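Local coordinates for protein beta-lactamase (Sebaldella termitidis, PDB 6N1N) that probably hydrolyses beta-lactam antibiotics to substituted beta-amino acids, as a class D, serine-type beta-lactamase associated with antibiotic resistance, at residues L12-T26 with I34-R46. Numbering follows the deposited sequence. Where two conformers were deposited one is given.
Sequences LQKIFDENKITGSVT and IWIYSNEEDSKIR
Two nearly straight hydrogen bonds (both 166° at H) join Ser38 and Val25: Ser38 N donates to Val25 O at 3.0 Å, and Val25 N to Ser38 OG at 2.9 Å. The second takes a hydroxyl where a regular antiparallel pair would use a carbonyl; a chi1 of 65° sets OG between Ser38's own N and carbonyl carbon, facing Val25. Here, at the open end of the hairpin, strand 34-37 gives way to the turn 39-44, while strand 22-29 extends further.

Two hydroxyl contacts tie that turn to strand 22-29. Ser24 OG donates to the anti lone pair of Asp42 OD2 at 2.6 Å, and Thr26 OG1 shares a hydrogen bond with Ser43 OG, also 2.6 Å.

Water links in helix 11-18. Gln13 OE1 accepts from two waters; one accepts from Ser38 OG (2.6 Å) and donates to Gly23 O, the other bridges to Ser38 O (2.8 Å) and Asn39 ND2.

Apolar contact is modest. Thr26 CG2 meets the Trp35 ring edge at CE3 (3.8 Å), and Leu12 CD1 touches Ile36 CG2 (3.9 Å).

Ser38 OG thus stands in for one backbone carbonyl while Ser38 N keeps its backbone bond; accepting from Val25 and donating to water fixes the hydroxyl's orientation.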
loop_
_atom_site.group_PDB
_atom_site.type_symbol
_atom_site.label_atom_id
_atom_site.label_comp_id
_atom_site.label_asym_id
_atom_site.label_seq_id
_atom_site.Cartn_x
_atom_site.Cartn_y
_atom_site.Cartn_z
ATOM N N LEU A 12 6.860 -13.040 -15.886
ATOM C CA LEU A 12 6.326 -11.877 -15.193
ATOM C C LEU A 12 6.626 -10.601 -15.968
ATOM O O LEU A 12 5.757 -9.726 -16.095
ATOM C CB LEU A 12 6.873 -11.791 -13.777
ATOM C CG LEU A 12 6.430 -12.910 -12.813
ATOM C CD1 LEU A 12 6.902 -12.593 -11.426
ATOM C CD2 LEU A 12 4.915 -13.116 -12.841
ATOM N N GLN A 13 7.853 -10.455 -16.464
ATOM C CA GLN A 13 8.165 -9.284 -17.277
ATOM C C GLN A 13 7.280 -9.200 -18.509
ATOM O O GLN A 13 6.954 -8.099 -18.968
ATOM C CB GLN A 13 9.627 -9.298 -17.704
ATOM C CG GLN A 13 10.008 -8.058 -18.508
ATOM C CD GLN A 13 9.917 -6.803 -17.677
ATOM O OE1 GLN A 13 10.342 -6.786 -16.525
ATOM N NE2 GLN A 13 9.354 -5.744 -18.251
ATOM N N LYS A 14 6.899 -10.342 -19.076
ATOM C CA LYS A 14 6.034 -10.342 -20.249
ATOM C C LYS A 14 4.715 -9.618 -19.993
ATOM O O LYS A 14 4.165 -9.014 -20.918
ATOM C CB LYS A 14 5.790 -11.790 -20.688
ATOM C CG LYS A 14 4.736 -11.983 -21.775
ATOM C CD LYS A 14 4.233 -13.438 -21.819
ATOM C CE LYS A 14 3.460 -13.826 -20.543
ATOM N NZ LYS A 14 3.039 -15.262 -20.514
ATOM N N ILE A 15 4.181 -9.669 -18.769
ATOM C CA ILE A 15 2.913 -8.992 -18.514
ATOM C C ILE A 15 3.096 -7.491 -18.639
ATOM O O ILE A 15 2.220 -6.774 -19.146
ATOM C CB ILE A 15 2.355 -9.357 -17.122
ATOM C CG1 ILE A 15 2.144 -10.865 -16.988
ATOM C CG2 ILE A 15 1.048 -8.591 -16.872
ATOM C CD1 ILE A 15 1.997 -11.322 -15.535
ATOM N N PHE A 16 4.242 -6.990 -18.198
ATOM C CA PHE A 16 4.521 -5.569 -18.340
ATOM C C PHE A 16 4.696 -5.205 -19.802
ATOM O O PHE A 16 4.095 -4.241 -20.292
ATOM C CB PHE A 16 5.742 -5.215 -17.488
ATOM C CG PHE A 16 5.421 -5.155 -16.023
ATOM C CD1 PHE A 16 5.303 -3.933 -15.362
ATOM C CD2 PHE A 16 5.173 -6.311 -15.321
ATOM C CE1 PHE A 16 4.977 -3.885 -14.029
ATOM C CE2 PHE A 16 4.824 -6.283 -13.976
ATOM C CZ PHE A 16 4.728 -5.087 -13.323
ATOM N N ASP A 17 5.472 -6.007 -20.530
ATOM C CA ASP A 17 5.751 -5.729 -21.934
ATOM C C ASP A 17 4.474 -5.717 -22.761
ATOM O O ASP A 17 4.279 -4.837 -23.609
ATOM C CB ASP A 17 6.718 -6.777 -22.492
ATOM C CG ASP A 17 8.107 -6.681 -21.875
ATOM O OD1 ASP A 17 8.401 -5.672 -21.184
ATOM O OD2 ASP A 17 8.894 -7.623 -22.084
ATOM N N GLU A 18 3.608 -6.707 -22.553
ATOM C CA GLU A 18 2.364 -6.768 -23.311
ATOM C C GLU A 18 1.411 -5.630 -22.972
ATOM O O GLU A 18 0.452 -5.414 -23.718
ATOM C CB GLU A 18 1.674 -8.122 -23.091
ATOM C CG GLU A 18 2.392 -9.277 -23.785
ATOM C CD GLU A 18 1.775 -10.642 -23.500
ATOM O OE1 GLU A 18 0.739 -10.703 -22.806
ATOM O OE2 GLU A 18 2.338 -11.655 -23.970
ATOM N N ASN A 19 1.643 -4.896 -21.884
ATOM C CA ASN A 19 0.798 -3.763 -21.534
ATOM C C ASN A 19 1.520 -2.433 -21.696
ATOM O O ASN A 19 1.013 -1.408 -21.231
ATOM C CB ASN A 19 0.271 -3.941 -20.113
ATOM C CG ASN A 19 -0.844 -4.984 -20.042
ATOM O OD1 ASN A 19 -2.002 -4.686 -20.352
ATOM N ND2 ASN A 19 -0.490 -6.215 -19.676
ATOM N N LYS A 20 2.667 -2.426 -22.373
ATOM C CA LYS A 20 3.429 -1.212 -22.655
ATOM C C LYS A 20 3.646 -0.379 -21.395
ATOM O O LYS A 20 3.482 0.848 -21.380
ATOM C CB LYS A 20 2.759 -0.404 -23.760
ATOM C CG LYS A 20 2.776 -1.131 -25.096
ATOM C CD LYS A 20 2.078 -0.330 -26.186
ATOM C CE LYS A 20 2.104 -1.105 -27.492
ATOM N NZ LYS A 20 1.298 -0.431 -28.530
ATOM N N ILE A 21 4.100 -1.055 -20.343
ATOM C CA ILE A 21 4.409 -0.411 -19.077
ATOM C C ILE A 21 5.765 -0.882 -18.593
ATOM O O ILE A 21 6.233 -1.976 -18.922
ATOM C CB ILE A 21 3.342 -0.715 -18.007
ATOM C CG1 ILE A 21 3.055 -2.223 -18.013
ATOM C CG2 ILE A 21 2.111 0.116 -18.267
ATOM C CD1 ILE A 21 2.178 -2.666 -16.881
ATOM N N THR A 22 6.405 -0.035 -17.811
ATOM C CA THR A 22 7.563 -0.455 -17.063
ATOM C C THR A 22 7.164 -0.486 -15.594
ATOM O O THR A 22 5.968 -0.456 -15.259
ATOM C CB THR A 22 8.754 0.462 -17.387
ATOM O OG1 THR A 22 8.500 1.822 -17.006
ATOM C CG2 THR A 22 9.030 0.395 -18.889
ATOM N N GLY A 23 8.152 -0.511 -14.722
ATOM C CA GLY A 23 7.914 -0.858 -13.336
ATOM C C GLY A 23 8.077 -2.352 -13.155
ATOM O O GLY A 23 8.665 -3.041 -13.996
ATOM N N SER A 24 7.514 -2.861 -12.067
ATOM C CA SER A 24 7.812 -4.239 -11.715
ATOM C C SER A 24 6.810 -4.766 -10.713
ATOM O O SER A 24 6.049 -4.019 -10.075
ATOM C CB SER A 24 9.218 -4.353 -11.140
ATOM O OG SER A 24 9.330 -3.560 -9.983
ATOM N N VAL A 25 6.860 -6.094 -10.553
ATOM C CA VAL A 25 6.184 -6.818 -9.494
ATOM C C VAL A 25 7.253 -7.503 -8.657
ATOM O O VAL A 25 8.176 -8.115 -9.204
ATOM C CB VAL A 25 5.189 -7.844 -10.050
ATOM C CG1 VAL A 25 5.852 -8.755 -11.029
ATOM C CG2 VAL A 25 4.573 -8.669 -8.919
ATOM N N THR A 26 7.150 -7.343 -7.349
ATOM C CA THR A 26 8.027 -7.971 -6.366
ATOM C C THR A 26 7.144 -8.731 -5.388
ATOM O O THR A 26 6.165 -8.183 -4.880
ATOM C CB THR A 26 8.870 -6.907 -5.623
ATOM O OG1 THR A 26 9.607 -6.144 -6.581
ATOM C CG2 THR A 26 9.833 -7.541 -4.626
ATOM N N ILE A 34 11.537 -16.644 -0.022
ATOM C CA ILE A 34 11.952 -16.475 -1.411
ATOM C C ILE A 34 11.483 -15.123 -1.932
ATOM O O ILE A 34 10.286 -14.807 -1.879
ATOM C CB ILE A 34 11.419 -17.615 -2.303
ATOM C CG1 ILE A 34 12.012 -18.952 -1.843
ATOM C CG2 ILE A 34 11.753 -17.355 -3.754
ATOM C CD1 ILE A 34 11.402 -20.142 -2.532
ATOM N N TRP A 35 12.440 -14.343 -2.465
ATOM C CA TRP A 35 12.142 -13.113 -3.188
ATOM C C TRP A 35 11.969 -13.418 -4.672
ATOM O O TRP A 35 12.835 -14.048 -5.290
ATOM C CB TRP A 35 13.266 -12.085 -3.004
ATOM C CG TRP A 35 13.289 -11.441 -1.652
ATOM C CD1 TRP A 35 13.978 -11.877 -0.558
ATOM C CD2 TRP A 35 12.592 -10.257 -1.238
ATOM N NE1 TRP A 35 13.762 -11.045 0.506
ATOM C CE2 TRP A 35 12.905 -10.050 0.127
ATOM C CE3 TRP A 35 11.743 -9.351 -1.879
ATOM C CZ2 TRP A 35 12.422 -8.966 0.840
ATOM C CZ3 TRP A 35 11.252 -8.289 -1.162
ATOM C CH2 TRP A 35 11.591 -8.094 0.182
ATOM N N ILE A 36 10.860 -12.949 -5.237
ATOM C CA ILE A 36 10.543 -13.091 -6.655
ATOM C C ILE A 36 10.495 -11.700 -7.276
ATOM O O ILE A 36 9.674 -10.865 -6.860
ATOM C CB ILE A 36 9.195 -13.792 -6.858
ATOM C CG1 ILE A 36 9.174 -15.156 -6.178
ATOM C CG2 ILE A 36 8.897 -13.972 -8.323
ATOM C CD1 ILE A 36 7.785 -15.588 -5.789
ATOM N N TYR A 37 11.325 -11.470 -8.298
ATOM C CA TYR A 37 11.393 -10.179 -8.961
ATOM C C TYR A 37 11.089 -10.289 -10.448
ATOM O O TYR A 37 11.633 -11.159 -11.130
ATOM C CB TYR A 37 12.771 -9.542 -8.855
ATOM C CG TYR A 37 13.323 -9.352 -7.475
ATOM C CD1 TYR A 37 12.930 -8.272 -6.712
ATOM C CD2 TYR A 37 14.296 -10.215 -6.964
ATOM C CE1 TYR A 37 13.461 -8.068 -5.455
ATOM C CE2 TYR A 37 14.832 -10.018 -5.704
ATOM C CZ TYR A 37 14.402 -8.940 -4.963
ATOM O OH TYR A 37 14.943 -8.712 -3.723
ATOM N N SER A 38 10.261 -9.377 -10.974
ATOM C CA SER A 38 10.254 -9.204 -12.428
ATOM C C SER A 38 11.425 -8.339 -12.869
ATOM O O SER A 38 11.926 -8.484 -13.990
ATOM C CB SER A 38 8.932 -8.602 -12.914
ATOM O OG SER A 38 8.706 -7.272 -12.455
ATOM N N ASN A 39 11.890 -7.450 -11.986
ATOM C CA ASN A 39 13.047 -6.614 -12.288
ATOM C C ASN A 39 13.652 -6.190 -10.951
ATOM O O ASN A 39 13.163 -5.250 -10.310
ATOM C CB ASN A 39 12.677 -5.410 -13.123
ATOM C CG ASN A 39 13.905 -4.622 -13.541
ATOM O OD1 ASN A 39 14.468 -3.875 -12.748
ATOM N ND2 ASN A 39 14.333 -4.809 -14.778
ATOM N N GLU A 40 14.697 -6.902 -10.532
ATOM C CA GLU A 40 15.235 -6.672 -9.201
ATOM C C GLU A 40 15.741 -5.244 -9.001
ATOM O O GLU A 40 15.615 -4.696 -7.899
ATOM C CB GLU A 40 16.351 -7.686 -8.914
ATOM C CG GLU A 40 17.030 -7.437 -7.592
ATOM C CD GLU A 40 17.908 -8.589 -7.165
ATOM O OE1 GLU A 40 18.099 -9.517 -7.981
ATOM O OE2 GLU A 40 18.393 -8.555 -6.014
ATOM N N GLU A 41 16.306 -4.609 -10.035
ATOM C CA GLU A 41 16.838 -3.269 -9.801
ATOM C C GLU A 41 15.720 -2.254 -9.573
ATOM O O GLU A 41 15.898 -1.321 -8.783
ATOM C CB GLU A 41 17.745 -2.851 -10.959
ATOM C CG GLU A 41 18.973 -3.772 -11.148
ATOM C CD GLU A 41 19.664 -4.173 -9.834
ATOM O OE1 GLU A 41 19.780 -3.328 -8.920
ATOM O OE2 GLU A 41 20.092 -5.344 -9.718
ATOM N N ASP A 42 14.566 -2.421 -10.227
ATOM C CA ASP A 42 13.453 -1.499 -10.003
ATOM C C ASP A 42 12.935 -1.590 -8.574
ATOM O O ASP A 42 12.423 -0.607 -8.032
ATOM C CB ASP A 42 12.310 -1.794 -10.983
ATOM C CG ASP A 42 11.226 -0.759 -10.932
ATOM O OD1 ASP A 42 11.531 0.414 -11.271
ATOM O OD2 ASP A 42 10.073 -1.089 -10.541
ATOM N N SER A 43 13.060 -2.761 -7.954
ATOM C CA SER A 43 12.550 -2.988 -6.609
ATOM C C SER A 43 13.277 -2.163 -5.553
ATOM O O SER A 43 12.776 -2.062 -4.421
ATOM C CB SER A 43 12.664 -4.482 -6.273
ATOM O OG SER A 43 11.993 -5.258 -7.260
ATOM N N LYS A 44 14.432 -1.584 -5.890
ATOM C CA LYS A 44 15.214 -0.763 -4.965
ATOM C C LYS A 44 14.941 0.732 -5.126
ATOM O O LYS A 44 15.449 1.537 -4.335
ATOM C CB LYS A 44 16.730 -0.961 -5.170
ATOM C CG LYS A 44 17.187 -2.350 -5.583
ATOM C CD LYS A 44 17.194 -3.350 -4.463
ATOM C CE LYS A 44 17.641 -4.705 -5.017
ATOM N NZ LYS A 44 17.713 -5.785 -4.005
ATOM N N ILE A 45 14.181 1.123 -6.123
ATOM C CA ILE A 45 13.971 2.534 -6.438
ATOM C C ILE A 45 12.796 3.095 -5.642
ATOM O O ILE A 45 11.675 2.573 -5.703
ATOM C CB ILE A 45 13.758 2.709 -7.950
ATOM C CG1 ILE A 45 15.018 2.273 -8.723
ATOM C CG2 ILE A 45 13.417 4.136 -8.280
ATOM C CD1 ILE A 45 14.816 2.205 -10.217
ATOM N N ARG A 46 13.048 4.202 -4.926
ATOM C CA ARG A 46 12.016 4.831 -4.111
ATOM C C ARG A 46 11.163 5.782 -4.936
ATOM O O ARG A 46 11.680 6.536 -5.771
ATOM C CB ARG A 46 12.648 5.609 -2.960
ATOM C CG ARG A 46 13.295 4.726 -1.905
ATOM C CD ARG A 46 13.907 5.555 -0.803
ATOM N NE ARG A 46 14.399 4.758 0.316
ATOM C CZ ARG A 46 15.364 5.137 1.142
ATOM N NH1 ARG A 46 15.983 6.311 0.999
ATOM N NH2 ARG A 46 15.718 4.341 2.128
HETATM O O HOH W 1 9.483 -5.724 -14.447
HETATM O O HOH W 2 13.036 -7.204 -16.233
HETATM O O HOH W 3 10.864 -6.652 -9.287
#